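PncC family amidohydrolase (Enterobacter asburiae, PDB 6L19) probably hydrolyses the amide of nicotinamide mononucleotide, as other PncC-type amidohydrolases related to competence or damage-inducible proteins do. Local coordinates at residues I104-S109 / A160-A165; M141-D146 / V155-A160. The protein carries 3 engineered substitutions. All coordinates share one frame; numbering follows the deposited sequence.

Overall arrangement
Both contacts fix helix 147-165 to the same mixed sheet, and they share A160. Contact 1, its centre about 6 Å from that of the chain, reaches the middle strand, 104-110, where all three touching residues are buried and meet through aliphatic methyls. Contact 2 lies nearer the surface, its centre about 11 Å from that of the chain, and joins the helix to the end of the outer strand 135-142 through aromatic rings and a thioether. Along the chain, contact 2 is nested inside the loop that contact 1 closes. The two sites, with centres 12 Å apart, meet at S158, whose CB packs 3.9 Å from I108 CD1.

Contact 1 (I104-S109 / A160-A165); sequences ISIAIS and AELLAA
In the alpha/beta/alpha sandwich of this family domain, I104 and I106 of the middle strand, 104-110, meet L162 near the C-terminal end of helix 147-165. The strand gives two isoleucines, two residues apart and both directed at the helix; the helix answers with a single leucine, whose forked end carries the whole exchange. I104 touches with its CG2 branch. This methyl lies anti to the backbone N and faces the leucine fork, 4.1 Å from L162 CD1 and equally far from L162 CD2. I106 uses a different branch: its ethyl arm is almost fully extended (chi2 169°), which carries the terminal methyl out to the helix, and I106 CD1 comes to 4.0 Å from L162 CD2. L162 CD2 is therefore common to both isoleucines, whereas L162 CD1 serves I104. L162 has CG anti to its own N (chi1 178°), which turns its two methyls toward the isoleucines. Both isoleucines meet it at a slant. The nearest CA atoms, those of I106 and L162, are 8.4 Å apart, a gap bridged by side chains alone. All is apolar and buried, but the area is modest, 122 Å² summed over both sides, and other residues join the same core. L30 of strand 30-35 touches I104, I106 and L162 alike, while L23 and L19 of helix 12-25 lie against I104 and L162 respectively. On the other face of the sheet, S105 and A107 pack against helix 86-100, where S105 OG is hydrogen-bonded to A93 O, so strand 104-110 has a helix layer on each side.

Contact 2 (M141-D146 / V155-A160); sequences MLFSGD and VHFSLA. Engineered in segment 141-146: M141 (natural residue Val).
M141 and F157 make the sulfur and CH-pi part of this contact. M141 is an engineered residue, valine in the natural sequence, and its chain, bent at chi2 and chi3, curls across one face of the F157 ring. M141 CG lies over that face, 3.9 Å from the ring centroid and 23° off the normal, displaced toward the rim so that its nearest ring atom is F157 CE2 at 3.6 Å. The thioether follows, still against the ring, in an oblique Met-aromatic contact with M141 SD 4.3 Å from the F157 centroid, and M141 CE ends 3.8 Å from F157 CE1. Apolar packing adds F143, which crosses F157 at about a right angle and touches it through its far end, F143 CZ lying 4.0 Å from F157 CB. M141 CB also rests over one face of the F143 ring, 3.5 Å above the plane and toward its rim. M141 ends the outer strand 135-142, F143 lies in the link that follows, and F157 sits in helix 147-165, which this link folds back over the sheet. D146 stands at the N-cap, where its side chain caps a backbone N of the helix while D146 N is hydrogen-bonded to D149 OD2. Further along, F157 meets F128 of the neighbouring strand 125-132 edge-to-face, and F143 touches both F128 and V126 of that strand. Within the helix, S158 OG donates to V155 O at 2.8 Å, tilted 31° from the carbonyl plane, and L159 N reaches the same oxygen from the same face of that plane.

Contact 1 (I104-S109 / A160-A165)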
# COMPACT_ATOMS: atom_id res chain seq x y z
N ILE A 104 -5.11 11.05 -11.03
CA ILE A 104 -5.40 9.74 -11.61
C ILE A 104 -5.38 8.71 -10.49
O ILE A 104 -4.50 8.75 -9.62
CB ILE A 104 -4.38 9.38 -12.70
CG1 ILE A 104 -4.47 10.38 -13.85
CG2 ILE A 104 -4.60 7.95 -13.22
CD1 ILE A 104 -3.44 10.11 -14.95
N SER A 105 -6.34 7.80 -10.50
CA SER A 105 -6.37 6.70 -9.55
C SER A 105 -6.60 5.38 -10.28
O SER A 105 -7.25 5.33 -11.33
CB SER A 105 -7.44 6.89 -8.47
OG SER A 105 -8.72 6.90 -9.06
N ILE A 106 -6.05 4.31 -9.71
CA ILE A 106 -6.30 2.94 -10.12
C ILE A 106 -6.87 2.22 -8.92
O ILE A 106 -6.32 2.33 -7.81
CB ILE A 106 -5.01 2.22 -10.59
CG1 ILE A 106 -4.29 3.01 -11.69
CG2 ILE A 106 -5.33 0.80 -11.07
CD1 ILE A 106 -2.87 2.46 -11.98
N ALA A 107 -7.96 1.49 -9.11
CA ALA A 107 -8.50 0.62 -8.09
C ALA A 107 -8.55 -0.80 -8.64
O ALA A 107 -8.92 -1.00 -9.80
CB ALA A 107 -9.91 1.04 -7.64
N ILE A 108 -8.20 -1.76 -7.80
CA ILE A 108 -8.21 -3.17 -8.17
C ILE A 108 -8.95 -3.93 -7.07
O ILE A 108 -8.62 -3.78 -5.89
CB ILE A 108 -6.78 -3.74 -8.31
CG1 ILE A 108 -5.97 -2.99 -9.36
CG2 ILE A 108 -6.85 -5.21 -8.67
CD1 ILE A 108 -4.52 -3.47 -9.44
N SER A 109 -9.93 -4.74 -7.45
CA SER A 109 -10.55 -5.62 -6.47
C SER A 109 -10.87 -6.94 -7.16
O SER A 109 -11.49 -6.96 -8.23
CB SER A 109 -11.80 -4.97 -5.86
OG SER A 109 -12.64 -5.91 -5.23
N ALA A 160 -0.38 -1.43 -17.81
CA ALA A 160 -0.40 -1.40 -19.27
C ALA A 160 -1.63 -0.66 -19.78
O ALA A 160 -1.53 0.11 -20.74
CB ALA A 160 -0.35 -2.83 -19.82
N GLU A 161 -2.79 -0.87 -19.15
CA GLU A 161 -4.00 -0.19 -19.59
C GLU A 161 -3.93 1.31 -19.33
O GLU A 161 -4.41 2.11 -20.15
CB GLU A 161 -5.24 -0.78 -18.91
CG GLU A 161 -5.68 -2.09 -19.51
CD GLU A 161 -6.28 -1.92 -20.90
OE1 GLU A 161 -7.30 -1.22 -21.04
OE2 GLU A 161 -5.72 -2.50 -21.86
N LEU A 162 -3.38 1.72 -18.19
CA LEU A 162 -3.22 3.16 -17.95
C LEU A 162 -2.29 3.76 -19.00
O LEU A 162 -2.61 4.79 -19.60
CB LEU A 162 -2.69 3.44 -16.54
CG LEU A 162 -2.46 4.93 -16.25
CD1 LEU A 162 -3.73 5.78 -16.56
CD2 LEU A 162 -1.98 5.16 -14.80
N LEU A 163 -1.16 3.10 -19.26
CA LEU A 163 -0.24 3.60 -20.28
C LEU A 163 -0.92 3.65 -21.65
O LEU A 163 -0.73 4.61 -22.41
CB LEU A 163 1.02 2.73 -20.32
CG LEU A 163 2.24 3.22 -21.11
CD1 LEU A 163 2.79 4.53 -20.56
CD2 LEU A 163 3.32 2.13 -21.11
N ALA A 164 -1.74 2.65 -21.97
CA ALA A 164 -2.49 2.67 -23.23
C ALA A 164 -3.44 3.86 -23.30
O ALA A 164 -3.53 4.54 -24.33
CB ALA A 164 -3.27 1.37 -23.40
N ALA A 165 -4.18 4.11 -22.22
CA ALA A 165 -5.10 5.25 -22.16
C ALA A 165 -4.40 6.58 -22.37
O ALA A 165 -5.04 7.54 -22.80
CB ALA A 165 -5.83 5.26 -20.82

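Contact 2 (M141-D146 / V155-A160)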
# COMPACT_ATOMS: atom_id res chain seq x y z
N MET A 141 -11.35 -8.92 -15.81
CA MET A 141 -10.48 -9.91 -16.43
C MET A 141 -10.57 -11.20 -15.63
O MET A 141 -10.76 -11.18 -14.42
CB MET A 141 -9.02 -9.45 -16.47
CG MET A 141 -8.72 -8.26 -17.38
SD MET A 141 -9.11 -8.46 -19.12
CE MET A 141 -7.57 -9.14 -19.66
N LEU A 142 -10.42 -12.32 -16.32
CA LEU A 142 -10.24 -13.60 -15.64
C LEU A 142 -8.81 -14.07 -15.93
O LEU A 142 -8.46 -14.33 -17.08
CB LEU A 142 -11.27 -14.62 -16.10
CG LEU A 142 -11.03 -16.00 -15.50
CD1 LEU A 142 -11.29 -15.97 -14.00
CD2 LEU A 142 -11.93 -17.02 -16.18
N PHE A 143 -7.99 -14.16 -14.88
CA PHE A 143 -6.59 -14.53 -15.00
C PHE A 143 -6.38 -15.97 -14.58
O PHE A 143 -6.87 -16.39 -13.51
CB PHE A 143 -5.70 -13.62 -14.15
CG PHE A 143 -5.67 -12.19 -14.61
CD1 PHE A 143 -5.16 -11.86 -15.84
CD2 PHE A 143 -6.18 -11.18 -13.79
CE1 PHE A 143 -5.12 -10.53 -16.26
CE2 PHE A 143 -6.15 -9.84 -14.20
CZ PHE A 143 -5.62 -9.51 -15.44
N SER A 144 -5.63 -16.73 -15.38
CA SER A 144 -5.27 -18.10 -15.03
C SER A 144 -4.09 -18.12 -14.05
O SER A 144 -3.29 -17.18 -13.98
CB SER A 144 -4.91 -18.89 -16.29
OG SER A 144 -3.70 -18.42 -16.86
N GLY A 145 -3.99 -19.21 -13.30
CA GLY A 145 -2.83 -19.52 -12.49
C GLY A 145 -3.12 -19.45 -11.00
O GLY A 145 -4.26 -19.26 -10.57
N ASP A 146 -2.06 -19.61 -10.21
CA ASP A 146 -2.23 -19.53 -8.77
C ASP A 146 -2.31 -18.06 -8.34
O ASP A 146 -2.25 -17.13 -9.16
CB ASP A 146 -1.13 -20.31 -8.05
CG ASP A 146 0.26 -19.72 -8.26
OD1 ASP A 146 0.40 -18.56 -8.69
OD2 ASP A 146 1.25 -20.45 -7.99
N VAL A 155 -1.30 -6.67 -11.69
CA VAL A 155 -0.43 -5.50 -11.61
C VAL A 155 -0.02 -5.06 -13.01
O VAL A 155 -0.07 -3.87 -13.35
CB VAL A 155 0.80 -5.80 -10.74
CG1 VAL A 155 1.85 -4.69 -10.90
CG2 VAL A 155 0.43 -5.99 -9.27
N HIS A 156 0.43 -6.00 -13.84
CA HIS A 156 0.88 -5.66 -15.18
C HIS A 156 -0.25 -5.05 -16.00
O HIS A 156 -0.06 -4.06 -16.71
CB HIS A 156 1.43 -6.93 -15.86
CG HIS A 156 2.15 -6.68 -17.14
ND1 HIS A 156 1.50 -6.54 -18.35
CD2 HIS A 156 3.48 -6.57 -17.41
CE1 HIS A 156 2.39 -6.34 -19.31
NE2 HIS A 156 3.60 -6.34 -18.76
N PHE A 157 -1.45 -5.63 -15.90
CA PHE A 157 -2.57 -5.15 -16.70
C PHE A 157 -3.00 -3.75 -16.26
O PHE A 157 -3.27 -2.88 -17.10
CB PHE A 157 -3.73 -6.15 -16.58
CG PHE A 157 -4.96 -5.77 -17.37
CD1 PHE A 157 -5.02 -5.97 -18.74
CD2 PHE A 157 -6.08 -5.28 -16.72
CE1 PHE A 157 -6.17 -5.66 -19.47
CE2 PHE A 157 -7.23 -4.97 -17.44
CZ PHE A 157 -7.28 -5.15 -18.81
N SER A 158 -3.05 -3.51 -14.95
CA SER A 158 -3.46 -2.20 -14.46
C SER A 158 -2.54 -1.11 -15.00
O SER A 158 -2.99 -0.01 -15.32
CB SER A 158 -3.48 -2.21 -12.93
OG SER A 158 -2.16 -2.23 -12.38
N LEU A 159 -1.24 -1.41 -15.12
CA LEU A 159 -0.28 -0.42 -15.60
C LEU A 159 -0.30 -0.30 -17.12
O LEU A 159 -0.24 0.81 -17.66
CB LEU A 159 1.14 -0.78 -15.14
CG LEU A 159 1.40 -0.75 -13.62
CD1 LEU A 159 2.71 -1.45 -13.25
CD2 LEU A 159 1.40 0.71 -13.13
N ALA A 160 -0.38 -1.43 -17.81
CA ALA A 160 -0.40 -1.40 -19.27
C ALA A 160 -1.63 -0.66 -19.78
O ALA A 160 -1.53 0.11 -20.74
CB ALA A 160 -0.35 -2.83 -19.82